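Local coordinates for protein MHP1 (PDB 2JLN) that drives sodium-dependent uptake of 5-aryl-substituted hydantoins across the membrane as a symporter of the nucleobase-cation-symport-1 family, at residues S390-Y395 against E459-D464; N17-Y22 against W86-T91; W409-V414 against L439-A444. One frame throughout, in Å; residues are numbered along the deposited sequence.

Contact 1: S390-Y395 against E459-D464; sequences SLHDLY and ESRNED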
# COMPACT_ATOMS: atom_id res chain seq x y z
N SER A 390 -11.10 -14.37 18.28
CA SER A 390 -10.86 -14.15 19.71
C SER A 390 -9.71 -13.18 19.99
O SER A 390 -8.57 -13.61 20.12
CB SER A 390 -10.62 -15.48 20.42
OG SER A 390 -10.30 -15.28 21.79
N LEU A 391 -9.98 -11.89 20.13
CA LEU A 391 -8.91 -10.98 20.51
C LEU A 391 -8.07 -11.49 21.69
O LEU A 391 -6.85 -11.37 21.69
CB LEU A 391 -9.44 -9.59 20.84
CG LEU A 391 -10.31 -8.86 19.84
CD1 LEU A 391 -10.12 -7.40 20.05
CD2 LEU A 391 -9.93 -9.21 18.47
N HIS A 392 -8.72 -12.06 22.69
CA HIS A 392 -7.99 -12.55 23.87
C HIS A 392 -6.77 -13.36 23.46
O HIS A 392 -5.66 -13.17 23.99
CB HIS A 392 -8.92 -13.40 24.75
CG HIS A 392 -8.26 -14.01 25.95
ND1 HIS A 392 -7.94 -13.27 27.08
CD2 HIS A 392 -7.89 -15.28 26.21
CE1 HIS A 392 -7.38 -14.07 27.97
NE2 HIS A 392 -7.33 -15.29 27.47
N ASP A 393 -6.97 -14.26 22.50
CA ASP A 393 -5.93 -15.22 22.16
C ASP A 393 -4.87 -14.68 21.21
O ASP A 393 -3.78 -15.24 21.15
CB ASP A 393 -6.54 -16.51 21.60
CG ASP A 393 -7.48 -17.20 22.59
OD1 ASP A 393 -8.46 -16.55 23.03
OD2 ASP A 393 -7.25 -18.39 22.93
N LEU A 394 -5.18 -13.60 20.48
CA LEU A 394 -4.23 -12.98 19.55
C LEU A 394 -3.14 -12.24 20.33
O LEU A 394 -2.06 -11.94 19.80
CB LEU A 394 -4.92 -12.00 18.58
CG LEU A 394 -5.77 -12.56 17.45
CD1 LEU A 394 -6.64 -11.51 16.86
CD2 LEU A 394 -4.92 -13.10 16.38
N TYR A 395 -3.41 -11.93 21.58
CA TYR A 395 -2.44 -11.17 22.32
C TYR A 395 -1.76 -12.02 23.39
O TYR A 395 -1.19 -11.48 24.37
CB TYR A 395 -3.08 -9.93 22.90
CG TYR A 395 -3.37 -8.90 21.87
CD1 TYR A 395 -4.62 -8.81 21.30
CD2 TYR A 395 -2.38 -8.03 21.45
CE1 TYR A 395 -4.89 -7.86 20.34
CE2 TYR A 395 -2.63 -7.08 20.47
CZ TYR A 395 -3.89 -7.00 19.93
OH TYR A 395 -4.14 -6.06 18.97
N GLU A 459 -13.49 -15.42 23.81
CA GLU A 459 -13.96 -14.51 22.79
C GLU A 459 -15.10 -13.64 23.27
O GLU A 459 -15.61 -12.78 22.53
CB GLU A 459 -14.41 -15.28 21.57
CG GLU A 459 -15.78 -15.82 21.68
CD GLU A 459 -16.42 -15.87 20.32
OE1 GLU A 459 -16.61 -14.77 19.72
OE2 GLU A 459 -16.70 -17.01 19.84
N SER A 460 -15.53 -13.85 24.50
CA SER A 460 -16.58 -13.04 25.06
C SER A 460 -16.00 -11.75 25.64
O SER A 460 -16.73 -10.79 25.87
CB SER A 460 -17.36 -13.82 26.10
OG SER A 460 -16.47 -14.50 26.96
N ARG A 461 -14.68 -11.70 25.83
CA ARG A 461 -14.05 -10.44 26.26
C ARG A 461 -13.76 -9.43 25.10
O ARG A 461 -13.18 -8.36 25.34
CB ARG A 461 -12.78 -10.70 27.08
CG ARG A 461 -12.89 -11.85 28.09
CD ARG A 461 -11.83 -11.79 29.21
NE ARG A 461 -10.54 -11.24 28.78
CZ ARG A 461 -10.12 -9.99 29.02
NH1 ARG A 461 -10.91 -9.12 29.70
NH2 ARG A 461 -8.92 -9.58 28.58
N ASN A 462 -14.18 -9.76 23.87
CA ASN A 462 -13.83 -8.94 22.70
C ASN A 462 -14.21 -7.47 22.87
O ASN A 462 -13.46 -6.56 22.50
CB ASN A 462 -14.48 -9.48 21.41
CG ASN A 462 -13.67 -10.58 20.75
OD1 ASN A 462 -12.49 -10.78 21.04
ND2 ASN A 462 -14.31 -11.30 19.83
N GLU A 463 -15.40 -7.24 23.42
CA GLU A 463 -15.93 -5.90 23.47
C GLU A 463 -15.26 -5.12 24.60
O GLU A 463 -15.27 -3.89 24.62
CB GLU A 463 -17.44 -5.95 23.61
CG GLU A 463 -18.14 -6.48 22.37
CD GLU A 463 -18.19 -5.44 21.25
OE1 GLU A 463 -18.07 -4.24 21.55
OE2 GLU A 463 -18.35 -5.83 20.07
N ASP A 464 -14.67 -5.86 25.53
CA ASP A 464 -13.84 -5.27 26.57
C ASP A 464 -12.68 -4.48 25.97
O ASP A 464 -12.35 -3.41 26.46
CB ASP A 464 -13.26 -6.34 27.48
CG ASP A 464 -14.25 -6.86 28.52
OD1 ASP A 464 -15.40 -6.37 28.58
OD2 ASP A 464 -13.84 -7.76 29.28
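S390 and E459 mark the closest approach of the two backbones, CA to CA 4.4 Å, and L391 and N462 follow at 5.8 Å. The motif is a helix N-terminus gripped from across the contact: S390 occupies the N-cap position of the short helix 391-394, and the amide of L391 begins its first turn. L391 N donates to N462 OD1 over 2.9 Å with an N-H...O angle of 139°, the donor lying in the plane of the N462 carboxamide. N462 ND2 in turn reaches the carbonyl of I389, so two bonds with opposite polarity fix the rotation of one flat group. An alanine in place of N462 would probably leave L391 N and I389 O without these mates and open a gap beside L391 CG. S390 CB and E459 CB are in van der Waals contact at 4.0 Å, while the E459 carboxylate leads away to a salt bridge with R388. At the start of the helix, S390 OG donates to D393 OD1 at 2.6 Å, from above the carboxylate plane. At the outer side R461, bent at chi3 (-34°), extends to H392 with the guanidinium and imidazole planes 89° apart, and its NH1 forms a salt bridge with D464 OD2. The pair H392-R461 is too far apart for a hydrogen bond: H392 ND1 lies at the guanidinium edge, near its plane, 3.7 Å from R461 NE.

Contact 2: N17-Y22 against W86-T91; sequences NAPTRY and WGINFT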
# COMPACT_ATOMS: atom_id res chain seq x y z
N ASN A 17 0.33 -1.53 20.29
CA ASN A 17 -0.21 -2.66 19.53
C ASN A 17 -1.60 -3.17 19.98
O ASN A 17 -2.03 -4.27 19.62
CB ASN A 17 0.80 -3.81 19.52
CG ASN A 17 0.93 -4.50 20.88
OD1 ASN A 17 -0.06 -4.67 21.58
ND2 ASN A 17 2.15 -4.91 21.25
N ALA A 18 -2.30 -2.37 20.78
CA ALA A 18 -3.62 -2.75 21.28
C ALA A 18 -4.68 -2.40 20.26
O ALA A 18 -4.52 -1.43 19.55
CB ALA A 18 -3.91 -2.03 22.57
N PRO A 19 -5.79 -3.16 20.22
CA PRO A 19 -6.90 -2.79 19.33
C PRO A 19 -7.29 -1.32 19.54
O PRO A 19 -7.04 -0.75 20.59
CB PRO A 19 -8.02 -3.72 19.79
CG PRO A 19 -7.31 -4.89 20.34
CD PRO A 19 -6.08 -4.38 20.98
N THR A 20 -7.88 -0.71 18.53
CA THR A 20 -8.10 0.71 18.54
C THR A 20 -9.56 0.94 18.83
O THR A 20 -10.42 0.52 18.04
CB THR A 20 -7.71 1.34 17.17
OG1 THR A 20 -6.28 1.31 17.04
CG2 THR A 20 -8.22 2.78 17.03
N ARG A 21 -9.81 1.59 19.96
CA ARG A 21 -11.16 1.79 20.50
C ARG A 21 -12.07 2.64 19.65
O ARG A 21 -11.60 3.60 19.02
CB ARG A 21 -11.08 2.38 21.89
CG ARG A 21 -10.36 1.48 22.84
CD ARG A 21 -10.78 1.64 24.29
NE ARG A 21 -9.93 0.79 25.10
CZ ARG A 21 -10.36 -0.26 25.77
NH1 ARG A 21 -11.64 -0.55 25.76
NH2 ARG A 21 -9.51 -0.99 26.46
N TYR A 22 -13.37 2.27 19.66
CA TYR A 22 -14.46 2.97 18.94
C TYR A 22 -14.37 4.48 19.16
O TYR A 22 -14.42 5.28 18.23
CB TYR A 22 -15.86 2.49 19.39
CG TYR A 22 -16.15 1.01 19.23
CD1 TYR A 22 -15.92 0.34 18.04
CD2 TYR A 22 -16.69 0.28 20.27
CE1 TYR A 22 -16.20 -0.99 17.90
CE2 TYR A 22 -16.97 -1.05 20.14
CZ TYR A 22 -16.73 -1.69 18.96
OH TYR A 22 -17.02 -3.03 18.87
N TRP A 86 -12.65 -4.63 14.10
CA TRP A 86 -11.98 -5.00 15.35
C TRP A 86 -10.78 -4.15 15.72
O TRP A 86 -10.10 -4.45 16.71
CB TRP A 86 -11.54 -6.47 15.34
CG TRP A 86 -12.66 -7.44 15.14
CD1 TRP A 86 -12.85 -8.28 14.07
CD2 TRP A 86 -13.77 -7.65 16.02
NE1 TRP A 86 -14.01 -9.01 14.23
CE2 TRP A 86 -14.59 -8.64 15.42
CE3 TRP A 86 -14.17 -7.10 17.25
CZ2 TRP A 86 -15.77 -9.10 16.04
CZ3 TRP A 86 -15.34 -7.57 17.85
CH2 TRP A 86 -16.11 -8.55 17.24
N GLY A 87 -10.51 -3.13 14.93
CA GLY A 87 -9.40 -2.23 15.20
C GLY A 87 -7.98 -2.79 15.24
O GLY A 87 -7.12 -2.15 15.81
N ILE A 88 -7.70 -3.93 14.61
CA ILE A 88 -6.38 -4.58 14.72
C ILE A 88 -5.34 -4.32 13.62
O ILE A 88 -5.69 -3.96 12.50
CB ILE A 88 -6.49 -6.12 14.95
CG1 ILE A 88 -7.32 -6.79 13.87
CG2 ILE A 88 -7.08 -6.44 16.32
CD1 ILE A 88 -7.33 -8.31 13.99
N ASN A 89 -4.06 -4.51 13.97
CA ASN A 89 -2.87 -4.59 13.08
C ASN A 89 -2.95 -5.55 11.96
O ASN A 89 -3.68 -6.54 12.05
CB ASN A 89 -1.72 -5.24 13.86
CG ASN A 89 -0.68 -4.29 14.26
OD1 ASN A 89 -0.70 -3.14 13.85
ND2 ASN A 89 0.25 -4.74 15.09
N PHE A 90 -2.08 -5.36 10.97
CA PHE A 90 -1.72 -6.42 10.01
C PHE A 90 -0.91 -7.54 10.70
O PHE A 90 -1.29 -8.72 10.68
CB PHE A 90 -0.92 -5.83 8.85
CG PHE A 90 -0.35 -6.87 7.92
CD1 PHE A 90 1.00 -7.19 7.97
CD2 PHE A 90 -1.15 -7.53 7.02
CE1 PHE A 90 1.54 -8.14 7.14
CE2 PHE A 90 -0.62 -8.48 6.18
CZ PHE A 90 0.73 -8.78 6.24
N THR A 91 0.21 -7.17 11.32
CA THR A 91 1.10 -8.15 11.92
C THR A 91 0.39 -9.03 12.94
O THR A 91 0.60 -10.25 12.97
CB THR A 91 2.29 -7.47 12.59
OG1 THR A 91 2.94 -6.61 11.65
CG2 THR A 91 3.28 -8.51 13.06
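P19 and G87 meet where the loop ahead of helix 29-40 passes the end of helix 81-86, the nearest CA pair being T20 and G87 at 4.6 Å. The side chain of P19 can be followed outward. Its CA makes a CA-H...O contact with G87 O, 3.6 Å long. P19 CB then lies 3.8 Å from W86 O. One atom further, P19 CG faces the branch methyl I88 CG2 at 4.3 Å, a loose apolar touch, and P19 CD closes the ring and meets Y395 OH. G87 O also takes a weak hydrogen bond from T20 N, at 3.2 Å and 134°, and consecutive residues of the loop therefore converge on a single carbonyl. T20 turns OG1 beside its own backbone N (chi1 -71°), which leaves T20 OG1 3.8 Å from G87 O, beyond hydrogen-bonding distance. Y465 and L466 of helix 462-466 also touch P19. G87 has no side chain on the surface that faces the loop, and its phi of 60° takes the chain out of the helix. These features are characteristic of a helix C-terminus ended by a glycine with positive phi, here laid against an irregular, largely extended loop.

Contact 3: W409-V414 against L439-A444; sequences WVALAV and LLHIPA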
# COMPACT_ATOMS: atom_id res chain seq x y z
N TRP A 409 2.06 -25.49 10.68
CA TRP A 409 2.73 -26.02 9.50
C TRP A 409 1.79 -26.34 8.34
O TRP A 409 2.19 -26.18 7.20
CB TRP A 409 3.65 -27.21 9.81
CG TRP A 409 4.68 -26.87 10.85
CD1 TRP A 409 4.59 -27.11 12.19
CD2 TRP A 409 5.94 -26.22 10.63
NE1 TRP A 409 5.73 -26.65 12.82
CE2 TRP A 409 6.57 -26.10 11.89
CE3 TRP A 409 6.59 -25.71 9.51
CZ2 TRP A 409 7.82 -25.49 12.06
CZ3 TRP A 409 7.84 -25.13 9.67
CH2 TRP A 409 8.44 -25.02 10.93
N VAL A 410 0.55 -26.74 8.61
CA VAL A 410 -0.36 -27.01 7.50
C VAL A 410 -0.64 -25.77 6.65
O VAL A 410 -0.74 -25.90 5.42
CB VAL A 410 -1.68 -27.66 7.92
CG1 VAL A 410 -2.67 -27.70 6.74
CG2 VAL A 410 -1.41 -29.05 8.46
N ALA A 411 -0.74 -24.59 7.28
CA ALA A 411 -0.88 -23.27 6.57
C ALA A 411 0.35 -22.78 5.77
O ALA A 411 0.20 -22.32 4.64
CB ALA A 411 -1.35 -22.18 7.52
N LEU A 412 1.55 -22.87 6.34
CA LEU A 412 2.80 -22.74 5.57
C LEU A 412 2.89 -23.77 4.44
O LEU A 412 3.58 -23.56 3.45
CB LEU A 412 4.03 -22.85 6.47
CG LEU A 412 4.05 -21.76 7.55
CD1 LEU A 412 5.38 -21.69 8.30
CD2 LEU A 412 3.76 -20.43 6.88
N ALA A 413 2.20 -24.90 4.58
CA ALA A 413 2.18 -25.85 3.47
C ALA A 413 1.23 -25.37 2.37
O ALA A 413 1.62 -25.31 1.20
CB ALA A 413 1.83 -27.24 3.95
N VAL A 414 0.00 -25.00 2.72
CA VAL A 414 -0.91 -24.42 1.74
C VAL A 414 -0.23 -23.25 1.04
O VAL A 414 -0.43 -23.02 -0.16
CB VAL A 414 -2.22 -23.91 2.37
CG1 VAL A 414 -3.03 -23.11 1.35
CG2 VAL A 414 -3.03 -25.05 2.93
N LEU A 439 -8.70 -21.28 -2.00
CA LEU A 439 -9.38 -22.58 -2.06
C LEU A 439 -8.75 -23.76 -1.26
O LEU A 439 -9.47 -24.51 -0.62
CB LEU A 439 -9.69 -22.98 -3.52
CG LEU A 439 -10.69 -22.06 -4.23
CD1 LEU A 439 -10.59 -22.16 -5.75
CD2 LEU A 439 -12.12 -22.28 -3.77
N LEU A 440 -7.42 -23.91 -1.26
CA LEU A 440 -6.83 -25.01 -0.49
C LEU A 440 -6.92 -24.83 1.04
O LEU A 440 -6.91 -25.82 1.79
CB LEU A 440 -5.37 -25.22 -0.87
CG LEU A 440 -5.05 -25.22 -2.36
CD1 LEU A 440 -3.55 -25.53 -2.58
CD2 LEU A 440 -5.96 -26.20 -3.17
N HIS A 441 -6.97 -23.59 1.52
CA HIS A 441 -7.00 -23.35 2.98
C HIS A 441 -8.22 -24.02 3.61
O HIS A 441 -8.16 -24.50 4.73
CB HIS A 441 -6.99 -21.84 3.29
CG HIS A 441 -6.58 -21.52 4.69
ND1 HIS A 441 -5.30 -21.75 5.16
CD2 HIS A 441 -7.28 -21.01 5.74
CE1 HIS A 441 -5.23 -21.39 6.43
NE2 HIS A 441 -6.42 -20.95 6.81
N ILE A 442 -9.32 -24.06 2.87
CA ILE A 442 -10.57 -24.61 3.40
C ILE A 442 -10.48 -26.07 3.88
O ILE A 442 -10.69 -26.34 5.06
CB ILE A 442 -11.74 -24.37 2.43
CG1 ILE A 442 -12.05 -22.88 2.39
CG2 ILE A 442 -12.96 -25.09 2.91
CD1 ILE A 442 -13.05 -22.52 1.34
N PRO A 443 -10.16 -27.02 2.99
CA PRO A 443 -9.91 -28.40 3.42
C PRO A 443 -8.72 -28.51 4.36
O PRO A 443 -8.80 -29.23 5.35
CB PRO A 443 -9.55 -29.12 2.12
CG PRO A 443 -10.12 -28.28 1.04
CD PRO A 443 -10.05 -26.87 1.53
N ALA A 444 -7.62 -27.82 4.08
CA ALA A 444 -6.49 -27.85 5.00
C ALA A 444 -6.92 -27.46 6.42
O ALA A 444 -6.44 -28.04 7.39
CB ALA A 444 -5.37 -26.96 4.52
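V414 and A444 form the centre of this interface, V414 CG2 lying 3.4 Å from A444 CB. The two helical segments run nearly antiparallel, at 154° between their N-to-C directions, with axes 9.8 Å apart at closest approach. V410, one turn earlier than V414 and on the same face, sets its CG1 3.6 Å from A444 CB, so that this methyl is contacted by both valines. In each valine CG1 is anti to the backbone N (chi1 171° for both), which sends this branch of V410 to A444 and that of V414 to L440, one turn before A444. There V414 CG1 lies 3.9 Å from L440 CB, the two side chains crossing at a slant, and 4.0 Å from the backbone N of H441. H441 reaches over with its ring edge: H441 CE1 is 4.1 Å from A411 CB, which lies near the ring plane. The polar end of the imidazole serves another helix, NE2 being hydrogen-bonded to D380 OD1 on helix 371-384, whose I376 also touches V414 and H441. With no hydrogen bond between the segments, apolar side-chain contact carries the pairing. Helices 409-423 and 429-448 follow each other in the chain, and this is the packing of an antiparallel transmembrane helical hairpin.

Overall arrangement
Contacts 1 and 2 belong to one neighbourhood, their centres 11 Å apart, whereas contact 3 stays about 12 Å from either by nearest atoms. The first two are joined directly: Y395 OH probably bonds to N17 O at 2.9 Å, and R21 NH1 to D464 O at 3.0 Å. Contact 2 is the buried one; contacts 1 and 3 are only partly buried and lie further from the chain centre. Chemistry follows place. Contact 1 rests on an asparagine side chain bonded to a backbone amide at a helix start, contact 2 on backbone carbonyls met by a proline and a weakly bonded amide, and contact 3 on methyl groups between membrane helices. No helix is shared, although contact 3 is nested within the chain loop that contact 1 closes.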